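Local coordinates for protein type II secretion ATPase XpsE (PDB 2D28) that belongs to the ATPases of the bacterial type II secretion system, represented here by its N-terminal domain, at residues Ala41-Arg45 against Leu46-Ser50. The protein carries 1 engineered substitution. Numbering follows the deposited sequence.
Sequences ALLGR and LGLVS
Leu-43 O and the N-H groups of Leu-48 and Val-49 meet where helix 39-45 ends and the chain turns off toward helix 51-62. Leu-48 N, 2.9 Å from Leu-43 O, lies almost in line with the C=O bond of Leu-43, while Val-49 N adds a weak second bond to the same oxygen. One residue earlier, Leu-42 O takes the last i to i+4 bond, from Leu-46 N at 2.7 Å. Gly-47 has positive phi, and its N reaches Gly-44 O at 3.2 Å. This donor sits above the carbonyl plane, 66° out of it; with the Leu-48 bond it makes a Schellman motif. A water donates to both Gly-44 O and Val-49 O, tying the last helical turn to the loop that leads to helix 51-62.

Two groups of apolar side chains pack alongside these bonds. In one, the exposed Leu-46 lays CD1 against Leu-42 CG at 3.8 Å. In the other, Leu-43 holds CG beside its backbone N (chi1 -63°), and its CD2 meets Leu-48 CD1 at 3.9 Å, the two side chains crossing near a right angle. Val-49 turns inward and sets CG2 4.0 Å from Leu-43 CB; Val-49 also touches Leu-20.

Ser-50 OG then caps Asp-53 N at the start of the next helix. The oxygens of Leu-42, Leu-43 and Gly-44 thus find N-H donors in the turn, Gly-44 O with a water besides, and the packing of buried Leu-43 and Val-49 helps hold the turn against the helix end.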
ATOM      1  N   ALA A  41      -1.512  -2.389 -10.101  1.00 23.13           N
ATOM      2  CA  ALA A  41      -2.410  -1.219 -10.403  1.00 25.17           C
ATOM      3  C   ALA A  41      -3.381  -1.485 -11.528  1.00 25.32           C
ATOM      4  O   ALA A  41      -4.552  -1.252 -11.356  1.00 28.83           O
ATOM      5  CB  ALA A  41      -1.520   0.033 -10.754  1.00 25.00           C
ATOM      6  N   LEU A  42      -2.922  -2.028 -12.645  1.00 26.85           N
ATOM      7  CA  LEU A  42      -3.779  -2.225 -13.802  1.00 27.11           C
ATOM      8  C   LEU A  42      -4.812  -3.316 -13.505  1.00 27.54           C
ATOM      9  O   LEU A  42      -5.998  -3.134 -13.801  1.00 27.61           O
ATOM     10  CB  LEU A  42      -2.974  -2.599 -15.014  1.00 28.31           C
ATOM     11  CG  LEU A  42      -3.732  -2.805 -16.317  1.00 29.25           C
ATOM     12  CD1 LEU A  42      -4.405  -1.491 -16.721  1.00 34.47           C
ATOM     13  CD2 LEU A  42      -2.788  -3.298 -17.376  1.00 33.88           C
ATOM     14  N   LEU A  43      -4.357  -4.415 -12.883  1.00 24.70           N
ATOM     15  CA  LEU A  43      -5.245  -5.475 -12.406  1.00 24.03           C
ATOM     16  C   LEU A  43      -6.314  -4.985 -11.471  1.00 24.13           C
ATOM     17  O   LEU A  43      -7.469  -5.414 -11.551  1.00 24.17           O
ATOM     18  CB  LEU A  43      -4.430  -6.633 -11.732  1.00 23.32           C
ATOM     19  CG  LEU A  43      -3.467  -7.384 -12.652  1.00 22.23           C
ATOM     20  CD1 LEU A  43      -2.499  -8.265 -11.873  1.00 21.26           C
ATOM     21  CD2 LEU A  43      -4.274  -8.248 -13.681  1.00 23.18           C
ATOM     22  N   GLY A  44      -5.962  -4.099 -10.555  1.00 24.93           N
ATOM     23  CA  GLY A  44      -6.941  -3.511  -9.685  1.00 26.52           C
ATOM     24  C   GLY A  44      -7.933  -2.659 -10.482  1.00 29.55           C
ATOM     25  O   GLY A  44      -9.150  -2.691 -10.216  1.00 29.90           O
ATOM     26  N   ARG A  45      -7.420  -1.917 -11.470  1.00 32.22           N
ATOM     27  CA  ARG A  45      -8.248  -0.960 -12.220  1.00 34.28           C
ATOM     28  C   ARG A  45      -9.159  -1.685 -13.205  1.00 33.59           C
ATOM     29  O   ARG A  45     -10.230  -1.185 -13.491  1.00 33.84           O
ATOM     30  CB  ARG A  45      -7.388   0.043 -12.996  1.00 35.36           C
ATOM     31  CG  ARG A  45      -8.167   1.228 -13.668  1.00 40.87           C
ATOM     32  CD  ARG A  45      -7.570   1.682 -15.056  1.00 46.44           C
ATOM     33  NE  ARG A  45      -8.153   2.917 -15.636  1.00 50.12           N
ATOM     34  CZ  ARG A  45      -8.006   4.154 -15.157  1.00 53.45           C
ATOM     35  NH1 ARG A  45      -7.287   4.396 -14.054  1.00 55.61           N
ATOM     36  NH2 ARG A  45      -8.595   5.178 -15.784  1.00 55.55           N
ATOM     37  N   LEU A  46      -8.723  -2.827 -13.744  1.00 32.40           N
ATOM     38  CA  LEU A  46      -9.565  -3.662 -14.583  1.00 31.07           C
ATOM     39  C   LEU A  46     -10.590  -4.521 -13.787  1.00 30.65           C
ATOM     40  O   LEU A  46     -11.364  -5.276 -14.377  1.00 30.70           O
ATOM     41  CB  LEU A  46      -8.709  -4.540 -15.468  1.00 31.33           C
ATOM     42  CG  LEU A  46      -7.934  -3.817 -16.572  1.00 32.26           C
ATOM     43  CD1 LEU A  46      -6.871  -4.699 -17.158  1.00 30.76           C
ATOM     44  CD2 LEU A  46      -8.885  -3.407 -17.674  1.00 34.10           C
ATOM     45  N   GLY A  47     -10.619  -4.386 -12.472  1.00 28.44           N
ATOM     46  CA  GLY A  47     -11.497  -5.181 -11.625  1.00 28.14           C
ATOM     47  C   GLY A  47     -11.114  -6.669 -11.466  1.00 25.79           C
ATOM     48  O   GLY A  47     -11.951  -7.521 -11.085  1.00 24.51           O
ATOM     49  N   LEU A  48      -9.862  -7.000 -11.711  1.00 21.78           N
ATOM     50  CA  LEU A  48      -9.481  -8.401 -11.748  1.00 21.42           C
ATOM     51  C   LEU A  48      -8.872  -8.939 -10.466  1.00 19.99           C
ATOM     52  O   LEU A  48      -8.624 -10.163 -10.376  1.00 19.13           O
ATOM     53  CB  LEU A  48      -8.510  -8.651 -12.915  1.00 22.34           C
ATOM     54  CG  LEU A  48      -8.941  -8.044 -14.276  1.00 26.32           C
ATOM     55  CD1 LEU A  48      -7.832  -8.247 -15.316  1.00 26.06           C
ATOM     56  CD2 LEU A  48     -10.265  -8.565 -14.787  1.00 29.48           C
ATOM     57  N   VAL A  49      -8.460  -8.046  -9.565  1.00 18.06           N
ATOM     58  CA  VAL A  49      -7.945  -8.453  -8.239  1.00 16.51           C
ATOM     59  C   VAL A  49      -8.649  -7.550  -7.261  1.00 15.58           C
ATOM     60  O   VAL A  49      -8.634  -6.338  -7.400  1.00 15.04           O
ATOM     61  CB  VAL A  49      -6.396  -8.285  -8.139  1.00 17.26           C
ATOM     62  CG1 VAL A  49      -5.856  -8.470  -6.726  1.00 17.37           C
ATOM     63  CG2 VAL A  49      -5.773  -9.252  -9.066  1.00 18.00           C
ATOM     64  N   SER A  50      -9.317  -8.120  -6.279  1.00 12.93           N
ATOM     65  CA  SER A  50      -9.947  -7.299  -5.233  1.00 14.15           C
ATOM     66  C   SER A  50      -8.931  -6.567  -4.353  1.00 14.36           C
ATOM     67  O   SER A  50      -7.783  -7.024  -4.192  1.00 14.78           O
ATOM     68  CB  SER A  50     -10.866  -8.150  -4.331  1.00 13.48           C
ATOM     69  OG  SER A  50     -10.119  -8.966  -3.414  1.00 12.19           O
TER
HETATM   70  O   HOH W   1     -10.393  -4.523  -8.421  1.00 28.88           O